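Long-range contact in 2-aminomuconate 6-semialdehyde dehydrogenase (Burkholderia cenocepacia, PDB 4U3W), which probably oxidises 2-aminomuconate 6-semialdehyde to 2-aminomuconate with the help of NAD+, as a member of the aldehyde dehydrogenase family: residues V53-A67 and N223-L237. Sequence-based numbering, arbitrary orientation.
Sequences VCEADAALVDSAVQA and NLIHGHGQNAAGEFL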
loop_
_atom_site.group_PDB
_atom_site.type_symbol
_atom_site.label_atom_id
_atom_site.label_comp_id
_atom_site.label_asym_id
_atom_site.label_seq_id
_atom_site.Cartn_x
_atom_site.Cartn_y
_atom_site.Cartn_z
ATOM N N VAL A 53 24.498 4.992 40.698
ATOM C CA VAL A 53 23.266 5.003 39.910
ATOM C C VAL A 53 22.119 4.864 40.892
ATOM O O VAL A 53 22.140 3.969 41.761
ATOM C CB VAL A 53 23.225 3.827 38.910
ATOM C CG1 VAL A 53 22.085 4.003 37.917
ATOM C CG2 VAL A 53 24.578 3.694 38.119
ATOM N N CYS A 54 21.121 5.729 40.791
ATOM C CA CYS A 54 19.964 5.596 41.678
ATOM C C CYS A 54 19.128 4.361 41.315
ATOM O O CYS A 54 18.947 4.027 40.141
ATOM C CB CYS A 54 19.094 6.868 41.594
ATOM S SG CYS A 54 19.972 8.292 42.243
ATOM N N GLU A 55 18.519 3.734 42.302
ATOM C CA GLU A 55 17.689 2.547 42.048
ATOM C C GLU A 55 16.200 2.818 42.262
ATOM O O GLU A 55 15.776 3.103 43.423
ATOM C CB GLU A 55 18.132 1.429 42.993
ATOM C CG GLU A 55 17.280 0.167 42.944
ATOM C CD GLU A 55 17.654 -0.737 41.737
ATOM O OE1 GLU A 55 18.854 -0.892 41.406
ATOM O OE2 GLU A 55 16.721 -1.238 41.099
ATOM N N ALA A 56 15.369 2.707 41.230
ATOM C CA ALA A 56 13.928 3.052 41.434
ATOM C C ALA A 56 13.113 1.919 42.111
ATOM O O ALA A 56 13.107 0.774 41.631
ATOM C CB ALA A 56 13.274 3.415 40.096
ATOM N N ASP A 57 12.449 2.214 43.227
ATOM C CA ASP A 57 11.596 1.201 43.840
ATOM C C ASP A 57 10.202 1.271 43.200
ATOM O O ASP A 57 9.923 2.149 42.355
ATOM C CB ASP A 57 11.514 1.370 45.375
ATOM C CG ASP A 57 10.807 2.676 45.823
ATOM O OD1 ASP A 57 9.942 3.209 45.122
ATOM O OD2 ASP A 57 11.112 3.162 46.928
ATOM N N ALA A 58 9.317 0.371 43.616
ATOM C CA ALA A 58 8.009 0.261 42.975
ATOM C C ALA A 58 7.134 1.544 43.092
ATOM O O ALA A 58 6.330 1.824 42.183
ATOM C CB ALA A 58 7.255 -0.945 43.552
ATOM N N ALA A 59 7.257 2.292 44.189
ATOM C CA ALA A 59 6.489 3.552 44.327
ATOM C C ALA A 59 6.995 4.590 43.308
ATOM O O ALA A 59 6.189 5.298 42.668
ATOM C CB ALA A 59 6.567 4.112 45.742
ATOM N N LEU A 60 8.313 4.657 43.125
ATOM C CA LEU A 60 8.861 5.584 42.110
ATOM C C LEU A 60 8.511 5.174 40.665
ATOM O O LEU A 60 8.138 6.023 39.820
ATOM C CB LEU A 60 10.366 5.719 42.282
ATOM C CG LEU A 60 10.915 6.935 41.513
ATOM C CD1 LEU A 60 10.112 8.182 41.964
ATOM C CD2 LEU A 60 12.387 7.123 41.768
ATOM N N VAL A 61 8.595 3.887 40.360
ATOM C CA VAL A 61 8.108 3.446 39.072
ATOM C C VAL A 61 6.642 3.864 38.846
ATOM O O VAL A 61 6.287 4.396 37.773
ATOM C CB VAL A 61 8.278 1.912 38.902
ATOM C CG1 VAL A 61 7.525 1.414 37.641
ATOM C CG2 VAL A 61 9.794 1.548 38.874
ATOM N N ASP A 62 5.792 3.700 39.858
ATOM C CA ASP A 62 4.392 4.070 39.691
ATOM C C ASP A 62 4.251 5.584 39.445
ATOM O O ASP A 62 3.410 6.011 38.663
ATOM C CB ASP A 62 3.564 3.628 40.927
ATOM C CG ASP A 62 2.193 4.287 40.973
ATOM O OD1 ASP A 62 1.338 3.935 40.138
ATOM O OD2 ASP A 62 1.946 5.169 41.839
ATOM N N SER A 63 5.047 6.383 40.154
ATOM C CA SER A 63 5.097 7.827 39.910
ATOM C C SER A 63 5.381 8.164 38.427
ATOM O O SER A 63 4.822 9.084 37.888
ATOM C CB SER A 63 6.157 8.495 40.789
ATOM O OG SER A 63 5.790 8.350 42.163
ATOM N N ALA A 64 6.332 7.463 37.837
ATOM C CA ALA A 64 6.740 7.744 36.463
ATOM C C ALA A 64 5.586 7.410 35.520
ATOM O O ALA A 64 5.290 8.157 34.570
ATOM C CB ALA A 64 7.988 6.952 36.136
ATOM N N VAL A 65 4.902 6.298 35.786
ATOM C CA VAL A 65 3.768 5.915 34.951
ATOM C C VAL A 65 2.618 6.932 35.053
ATOM O O VAL A 65 1.978 7.309 34.029
ATOM C CB VAL A 65 3.273 4.495 35.337
ATOM C CG1 VAL A 65 2.061 4.111 34.477
ATOM C CG2 VAL A 65 4.424 3.491 35.125
ATOM N N GLN A 66 2.367 7.422 36.270
ATOM C CA GLN A 66 1.279 8.373 36.422
ATOM C C GLN A 66 1.620 9.708 35.741
ATOM O O GLN A 66 0.721 10.358 35.254
ATOM C CB GLN A 66 0.948 8.607 37.915
ATOM C CG GLN A 66 0.569 7.304 38.691
ATOM C CD GLN A 66 -0.385 6.368 37.932
ATOM O OE1 GLN A 66 -1.279 6.804 37.223
ATOM N NE2 GLN A 66 -0.165 5.071 38.071
ATOM N N ALA A 67 2.893 10.127 35.791
ATOM C CA ALA A 67 3.342 11.353 35.116
ATOM C C ALA A 67 3.147 11.230 33.598
ATOM O O ALA A 67 2.735 12.190 32.930
ATOM C CB ALA A 67 4.822 11.655 35.416
ATOM N N ASN A 223 10.195 9.700 30.379
ATOM C CA ASN A 223 10.622 9.439 31.774
ATOM C C ASN A 223 11.671 8.329 31.768
ATOM O O ASN A 223 11.501 7.325 31.088
ATOM C CB ASN A 223 9.445 9.055 32.662
ATOM C CG ASN A 223 8.323 10.023 32.544
ATOM O OD1 ASN A 223 8.285 11.041 33.227
ATOM N ND2 ASN A 223 7.409 9.733 31.653
ATOM N N LEU A 224 12.770 8.558 32.492
ATOM C CA LEU A 224 13.866 7.597 32.627
ATOM C C LEU A 224 13.933 7.081 34.053
ATOM O O LEU A 224 13.967 7.872 35.002
ATOM C CB LEU A 224 15.203 8.261 32.283
ATOM C CG LEU A 224 16.410 7.318 32.423
ATOM C CD1 LEU A 224 16.428 6.373 31.255
ATOM C CD2 LEU A 224 17.647 8.190 32.350
ATOM N N ILE A 225 13.878 5.775 34.228
ATOM C CA ILE A 225 14.044 5.186 35.563
ATOM C C ILE A 225 15.209 4.215 35.539
ATOM O O ILE A 225 15.276 3.355 34.640
ATOM C CB ILE A 225 12.795 4.423 36.043
ATOM C CG1 ILE A 225 12.212 3.613 34.874
ATOM C CG2 ILE A 225 11.725 5.398 36.566
ATOM C CD1 ILE A 225 11.152 2.583 35.323
ATOM N N HIS A 226 16.108 4.345 36.497
ATOM C CA HIS A 226 17.224 3.429 36.575
ATOM C C HIS A 226 16.968 2.309 37.549
ATOM O O HIS A 226 16.179 2.456 38.538
ATOM C CB HIS A 226 18.505 4.127 37.000
ATOM C CG HIS A 226 19.083 5.026 35.942
ATOM N ND1 HIS A 226 19.579 4.554 34.725
ATOM C CD2 HIS A 226 19.232 6.375 35.903
ATOM C CE1 HIS A 226 20.059 5.561 34.033
ATOM N NE2 HIS A 226 19.859 6.684 34.715
ATOM N N GLY A 227 17.643 1.196 37.293
ATOM C CA GLY A 227 17.580 0.103 38.243
ATOM C C GLY A 227 17.794 -1.242 37.634
ATOM O O GLY A 227 18.109 -1.344 36.448
ATOM N N HIS A 228 17.596 -2.266 38.451
ATOM C CA HIS A 228 17.781 -3.628 38.019
ATOM C C HIS A 228 16.521 -4.199 37.382
ATOM O O HIS A 228 15.583 -3.465 37.103
ATOM C CB HIS A 228 18.288 -4.478 39.217
ATOM C CG HIS A 228 19.719 -4.194 39.526
ATOM N ND1 HIS A 228 20.133 -2.968 40.014
ATOM C CD2 HIS A 228 20.849 -4.936 39.353
ATOM C CE1 HIS A 228 21.450 -2.982 40.177
ATOM N NE2 HIS A 228 21.912 -4.152 39.758
ATOM N N GLY A 229 16.527 -5.495 37.093
ATOM C CA GLY A 229 15.454 -6.107 36.302
ATOM C C GLY A 229 14.558 -6.929 37.217
ATOM O O GLY A 229 13.606 -6.431 37.781
ATOM N N GLN A 230 14.867 -8.208 37.376
ATOM C CA GLN A 230 14.059 -9.079 38.212
ATOM C C GLN A 230 13.970 -8.591 39.667
ATOM O O GLN A 230 14.973 -8.145 40.266
ATOM C CB GLN A 230 14.635 -10.484 38.163
ATOM C CG GLN A 230 13.871 -11.491 39.004
ATOM C CD GLN A 230 14.538 -12.852 39.076
ATOM O OE1 GLN A 230 15.473 -13.110 38.337
ATOM N NE2 GLN A 230 14.053 -13.729 39.965
ATOM N N ASN A 231 12.751 -8.640 40.205
ATOM C CA ASN A 231 12.393 -8.094 41.516
ATOM C C ASN A 231 12.878 -6.657 41.760
ATOM O O ASN A 231 13.190 -6.227 42.904
ATOM C CB ASN A 231 12.898 -8.972 42.682
ATOM C CG ASN A 231 12.263 -10.273 42.750
ATOM O OD1 ASN A 231 11.036 -10.406 42.950
ATOM N ND2 ASN A 231 13.158 -11.322 42.849
ATOM N N ALA A 232 12.974 -5.937 40.654
ATOM C CA ALA A 232 13.445 -4.571 40.683
ATOM C C ALA A 232 12.677 -3.709 39.658
ATOM O O ALA A 232 11.642 -4.153 39.131
ATOM C CB ALA A 232 14.994 -4.517 40.425
ATOM N N ALA A 233 13.164 -2.494 39.393
ATOM C CA ALA A 233 12.465 -1.541 38.554
ATOM C C ALA A 233 11.938 -2.131 37.217
ATOM O O ALA A 233 10.817 -1.833 36.834
ATOM C CB ALA A 233 13.362 -0.322 38.303
ATOM N N GLY A 234 12.705 -2.993 36.547
ATOM C CA GLY A 234 12.227 -3.548 35.274
ATOM C C GLY A 234 10.946 -4.370 35.430
ATOM O O GLY A 234 9.921 -4.142 34.732
ATOM N N GLU A 235 10.978 -5.284 36.396
ATOM C CA GLU A 235 9.790 -6.067 36.709
ATOM C C GLU A 235 8.616 -5.195 37.130
ATOM O O GLU A 235 7.474 -5.427 36.702
ATOM C CB GLU A 235 10.083 -7.053 37.841
ATOM C CG GLU A 235 8.877 -7.867 38.201
ATOM C CD GLU A 235 9.182 -8.866 39.298
ATOM O OE1 GLU A 235 8.410 -8.905 40.274
ATOM O OE2 GLU A 235 10.217 -9.559 39.233
ATOM N N PHE A 236 8.868 -4.222 38.005
ATOM C CA PHE A 236 7.779 -3.353 38.475
ATOM C C PHE A 236 7.067 -2.677 37.303
ATOM O O PHE A 236 5.840 -2.508 37.290
ATOM C CB PHE A 236 8.321 -2.291 39.413
ATOM C CG PHE A 236 9.123 -2.849 40.579
ATOM C CD1 PHE A 236 8.950 -4.155 41.003
ATOM C CD2 PHE A 236 10.049 -2.055 41.218
ATOM C CE1 PHE A 236 9.694 -4.680 42.039
ATOM C CE2 PHE A 236 10.800 -2.556 42.297
ATOM C CZ PHE A 236 10.628 -3.889 42.711
ATOM N N LEU A 237 7.865 -2.248 36.332
ATOM C CA LEU A 237 7.335 -1.552 35.150
ATOM C C LEU A 237 6.382 -2.464 34.363
ATOM O O LEU A 237 5.284 -2.061 33.965
ATOM C CB LEU A 237 8.512 -1.076 34.278
ATOM C CG LEU A 237 8.070 -0.356 32.998
ATOM C CD1 LEU A 237 7.116 0.861 33.231
ATOM C CD2 LEU A 237 9.296 0.117 32.318
HETATM O O HOH W 1 14.199 -1.545 42.044
#
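E55 and H228 illustrate how one carboxylate can fasten a loop by using both oxygens. OE1 of E55 accepts from ND1 of H228 at 2.8 Å, lying at the ring edge and close to its plane, while OE2 of E55 takes the backbone N of H228 at 3.0 Å through its syn lone pair. The side chain leaves with CG anti to the backbone N (chi1 175°) and then bends at chi2, which carries the carboxylate across G227; OE2 also comes within 3.3 Å of G227 CA. The ring of H228 is held further by an edge-to-face contact with F39. A third direct bond joins the backbones, A56 N to H226 O at 2.8 Å, and a water completes the polar set by donating to E55 OE2 and A56 O and accepting weakly from A233 N.

In the aldehyde dehydrogenase fold, this contact sets the link from strand 49-54 to helix 58-76 against the unit made of strand 222-224, the loop after it and helix 233-238, at the edge of the Rossmann-like nucleotide-binding domain. The axes of helix segments 58-67 and 233-237 are inclined at 49°, and apolar side chains fill the join between them and the loop at I225. V61 does most of this work: CG2 touches I225 CD1, A233 CB and F236 CB, whereas CG1, anti to the backbone N, lies against the backbone of L237. Further along, A64 CB reaches CG2 of I225, a side chain that also touches V194 of strand 192-196.

Two aromatic rings receive aliphatic carbons over a face. A58 CB sits 4.0 Å from the centroid of the F236 ring, whose opposite face carries A232 O over its centre. V53 CG1 packs similarly on H226, whose NE2 is engaged by T206.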